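Side-chain contacts in insulinase family protease (Yersinia pestis, PDB 3GO9), which is a predicted protease of the insulinase (M16) family whose peptidase activity remains to be established: residues G359-Q362 with A363-D366; G421-L424 with A425-N428. All coordinates share one frame; numbering follows the deposited sequence.

Contact 1 of 2, residues G359-Q362 with A363-D366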
loop_
_atom_site.group_PDB
_atom_site.type_symbol
_atom_site.label_atom_id
_atom_site.label_comp_id
_atom_site.label_asym_id
_atom_site.label_seq_id
_atom_site.Cartn_x
_atom_site.Cartn_y
_atom_site.Cartn_z
ATOM N N GLY A 359 -27.755 9.485 11.572
ATOM C CA GLY A 359 -26.546 9.044 12.187
ATOM C C GLY A 359 -26.713 7.972 13.220
ATOM O O GLY A 359 -27.722 7.231 13.240
ATOM N N LEU A 360 -25.726 7.912 14.079
ATOM C CA LEU A 360 -25.677 6.981 15.182
ATOM C C LEU A 360 -26.578 7.498 16.291
ATOM O O LEU A 360 -26.767 8.703 16.455
ATOM C CB LEU A 360 -24.249 6.866 15.684
ATOM C CG LEU A 360 -23.202 6.232 14.786
ATOM C CD1 LEU A 360 -21.985 5.901 15.647
ATOM C CD2 LEU A 360 -23.747 4.982 14.103
ATOM N N SER A 361 -27.108 6.568 17.070
ATOM C CA SER A 361 -27.710 6.917 18.360
ATOM C C SER A 361 -26.628 7.226 19.387
ATOM O O SER A 361 -25.458 6.862 19.224
ATOM C CB SER A 361 -28.561 5.756 18.896
ATOM O OG SER A 361 -27.744 4.689 19.259
ATOM N N GLN A 362 -27.019 7.854 20.482
ATOM C CA GLN A 362 -26.061 8.133 21.529
ATOM C C GLN A 362 -25.501 6.851 22.084
ATOM O O GLN A 362 -24.330 6.770 22.411
ATOM C CB GLN A 362 -26.726 8.926 22.664
ATOM C CG GLN A 362 -25.739 9.344 23.773
ATOM C CD GLN A 362 -24.781 10.410 23.308
ATOM O OE1 GLN A 362 -25.198 11.481 22.843
ATOM N NE2 GLN A 362 -23.483 10.120 23.410
ATOM N N ALA A 363 -26.352 5.827 22.233
ATOM C CA ALA A 363 -25.878 4.561 22.784
ATOM C C ALA A 363 -24.870 3.887 21.855
ATOM O O ALA A 363 -23.859 3.333 22.308
ATOM C CB ALA A 363 -27.064 3.611 23.054
ATOM N N GLU A 364 -25.124 3.960 20.548
ATOM C CA GLU A 364 -24.211 3.389 19.544
ATOM C C GLU A 364 -22.860 4.121 19.560
ATOM O O GLU A 364 -21.780 3.486 19.548
ATOM C CB GLU A 364 -24.829 3.465 18.127
ATOM C CG GLU A 364 -26.026 2.542 17.947
ATOM C CD GLU A 364 -26.866 2.769 16.656
ATOM O OE1 GLU A 364 -26.889 3.869 16.075
ATOM O OE2 GLU A 364 -27.593 1.818 16.265
ATOM N N PHE A 365 -22.946 5.450 19.603
ATOM C CA PHE A 365 -21.733 6.286 19.769
ATOM C C PHE A 365 -20.942 5.942 21.009
ATOM O O PHE A 365 -19.747 5.725 20.941
ATOM C CB PHE A 365 -22.114 7.753 19.745
ATOM C CG PHE A 365 -20.959 8.708 19.868
ATOM C CD1 PHE A 365 -20.195 9.049 18.752
ATOM C CD2 PHE A 365 -20.659 9.299 21.068
ATOM C CE1 PHE A 365 -19.147 9.973 18.879
ATOM C CE2 PHE A 365 -19.617 10.200 21.148
ATOM C CZ PHE A 365 -18.892 10.526 20.050
ATOM N N ASP A 366 -21.603 5.845 22.149
ATOM C CA ASP A 366 -20.913 5.523 23.390
ATOM C C ASP A 366 -20.239 4.145 23.325
ATOM O O ASP A 366 -19.114 3.998 23.809
ATOM C CB ASP A 366 -21.913 5.592 24.568
ATOM C CG ASP A 366 -22.416 7.018 24.846
ATOM O OD1 ASP A 366 -21.922 7.994 24.260
ATOM O OD2 ASP A 366 -23.331 7.191 25.666
HETATM O O HOH W 1 -28.713 4.489 14.221
#

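Contact 2 of 2, residues G421-L424 with A425-N428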
loop_
_atom_site.group_PDB
_atom_site.type_symbol
_atom_site.label_atom_id
_atom_site.label_comp_id
_atom_site.label_asym_id
_atom_site.label_seq_id
_atom_site.Cartn_x
_atom_site.Cartn_y
_atom_site.Cartn_z
ATOM N N GLY A 421 -12.549 14.349 22.901
ATOM C CA GLY A 421 -13.160 15.572 22.412
ATOM C C GLY A 421 -14.337 15.356 21.457
ATOM O O GLY A 421 -15.196 16.216 21.326
ATOM N N LEU A 422 -14.375 14.211 20.796
ATOM C CA LEU A 422 -15.370 13.964 19.787
ATOM C C LEU A 422 -16.791 13.851 20.359
ATOM O O LEU A 422 -17.008 13.143 21.338
ATOM C CB LEU A 422 -15.054 12.683 19.061
ATOM C CG LEU A 422 -15.839 12.430 17.778
ATOM C CD1 LEU A 422 -15.570 13.478 16.739
ATOM C CD2 LEU A 422 -15.503 11.039 17.244
ATOM N N THR A 423 -17.727 14.557 19.749
ATOM C CA THR A 423 -19.149 14.458 20.127
ATOM C C THR A 423 -19.989 13.680 19.121
ATOM O O THR A 423 -19.612 13.518 17.958
ATOM C CB THR A 423 -19.775 15.844 20.300
ATOM O OG1 THR A 423 -19.841 16.509 19.033
ATOM C CG2 THR A 423 -18.908 16.677 21.287
ATOM N N LEU A 424 -21.151 13.210 19.578
ATOM C CA LEU A 424 -22.107 12.590 18.648
ATOM C C LEU A 424 -22.406 13.493 17.485
ATOM O O LEU A 424 -22.468 13.052 16.359
ATOM C CB LEU A 424 -23.445 12.358 19.360
ATOM C CG LEU A 424 -24.516 11.633 18.562
ATOM C CD1 LEU A 424 -24.116 10.254 18.084
ATOM C CD2 LEU A 424 -25.766 11.565 19.480
ATOM N N ALA A 425 -22.687 14.765 17.769
ATOM C CA ALA A 425 -23.038 15.712 16.738
ATOM C C ALA A 425 -21.967 15.812 15.662
ATOM O O ALA A 425 -22.277 15.948 14.477
ATOM C CB ALA A 425 -23.266 17.047 17.336
ATOM N N GLU A 426 -20.711 15.805 16.099
ATOM C CA GLU A 426 -19.572 15.932 15.188
ATOM C C GLU A 426 -19.459 14.695 14.342
ATOM O O GLU A 426 -19.314 14.789 13.087
ATOM C CB GLU A 426 -18.283 16.178 15.958
ATOM C CG GLU A 426 -18.188 17.542 16.588
ATOM C CD GLU A 426 -17.011 17.719 17.566
ATOM O OE1 GLU A 426 -16.469 16.745 18.137
ATOM O OE2 GLU A 426 -16.655 18.885 17.809
ATOM N N LEU A 427 -19.514 13.531 14.992
ATOM C CA LEU A 427 -19.399 12.283 14.204
ATOM C C LEU A 427 -20.611 12.167 13.248
ATOM O O LEU A 427 -20.458 11.793 12.108
ATOM C CB LEU A 427 -19.296 11.049 15.092
ATOM C CG LEU A 427 -18.877 9.763 14.335
ATOM C CD1 LEU A 427 -17.537 9.933 13.633
ATOM C CD2 LEU A 427 -18.772 8.537 15.200
ATOM N N ASN A 428 -21.814 12.473 13.720
ATOM C CA ASN A 428 -22.986 12.399 12.824
ATOM C C ASN A 428 -22.951 13.390 11.657
ATOM O O ASN A 428 -23.411 13.087 10.544
ATOM C CB ASN A 428 -24.278 12.541 13.653
ATOM C CG ASN A 428 -24.640 11.276 14.358
ATOM O OD1 ASN A 428 -24.034 10.245 14.106
ATOM N ND2 ASN A 428 -25.634 11.338 15.274
#

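Contact 1 of 2, residues G359-Q362 with A363-D366
Ser361 and Glu364 form a capping box at the start of helix 362-377, two reciprocal hydrogen bonds across one turn. Ser361 OG accepts from Glu364 N at 3.0 Å; its first torsion sets the hydroxyl between the backbone N and the carbonyl carbon, turned to the first turn. In return Ser361 N gives a nearly straight bond (173°) to Glu364 OE1 at 2.9 Å. That oxygen is reached on its anti side, 34° out of the carboxylate plane. A short hydroxyl side chain suits the N-cap, and glutamate three residues on is long enough to come back. A water donates to both Glu364 OE1 and Gly359 O, tying the cap to the preceding turn, where Gly359 takes a positive phi that favours glycine.

A second polar pair spans the same first turn, one residue on. The bend of Gln362 at chi2 (70°) brings NE2 alongside the helix to donate to Asp366 OD1 at 2.8 Å; the acceptor lies in the amide plane, while the carboxylate is met on its syn side but well out of its own plane.

Apolar contact is slight: Leu360 CD1 lies 4.5 Å from Phe365 CB. Both residues are buried, because Leu360 packs on Leu431 and Phe365 on Leu424 and Leu427 of helix 424-435, while Glu364 leans on Trp301 and on His302, a ligand of a bound zinc ion, both of helix 283-309.

Contact 2 of 2, residues G421-L424 with A425-N428
Thr423 and Glu426 make a capping box where the chain leaves the short link after helix 408-421 and enters helix 424-435. Thr423 is the N-cap: OG1 accepts from Glu426 N at 3.1 Å, so a backbone N-H of the first turn finds a partner that the helix itself cannot offer. A beta-branched residue fits here because OG1 caps while the methyl CG2 lies against the Glu426 carboxylate.

The returning arm is Glu426, traced outward. Its CB lies 3.5 Å from Thr423 OG1, and CG passes closer to that same oxygen, at 3.1 Å. With CG anti to the carbonyl carbon (chi1 -71°) and the chain extended beyond it, the side chain runs back across the N-cap residue; Glu426 CD is still 3.4 Å from Thr423 OG1. At the tip Glu426 OE1 accepts from Thr423 N at 3.0 Å, the donor standing above the carboxylate plane, 40° out of it. Leu422 CD1 also reaches this oxygen, adding an apolar neighbour to the bonded one. The other oxygen, OE2, has a long, weak ion pair with Arg291 of helix 283-309.

Leucines suit the inward side. Leu422 and Leu427 are buried, their methyls CD2 and CD1 loosely facing each other, between Leu294 and Ala295 of helix 283-309 and Met369 and Leu368 of helix 362-377. Leu424 packs on Gln362 and Phe365 of helix 362-377 and lies against Asn428. Asn428 OD1 accepts from Leu360 N, and ND2 also has a polar partner outside the two segments; the methyl that Leu424 brings to this amide is CD1, 3.4 Å from Asn428 ND2.

Overall arrangement
Contacts 1 and 2 are the same device used twice: each begins a helix with a hydroxyl N-cap and a glutamate three residues later. Their centres lie 10 Å apart, about 30 Å from the centre of the chain, and both are partly buried, with polar caps toward the surface and apolar residues toward the neighbouring helices. Together they join the starts of helices 362-377 and 424-435, where, besides the Asn428 bond, Phe365 CZ packs on the backbone carbonyl carbon of Thr423. The chemistry differs within the first turn: residues 359-366 carry an amide-to-carboxylate hydrogen bond, whereas residues 421-428 put leucine against asparagine, whose amide oxygen serves the other contact.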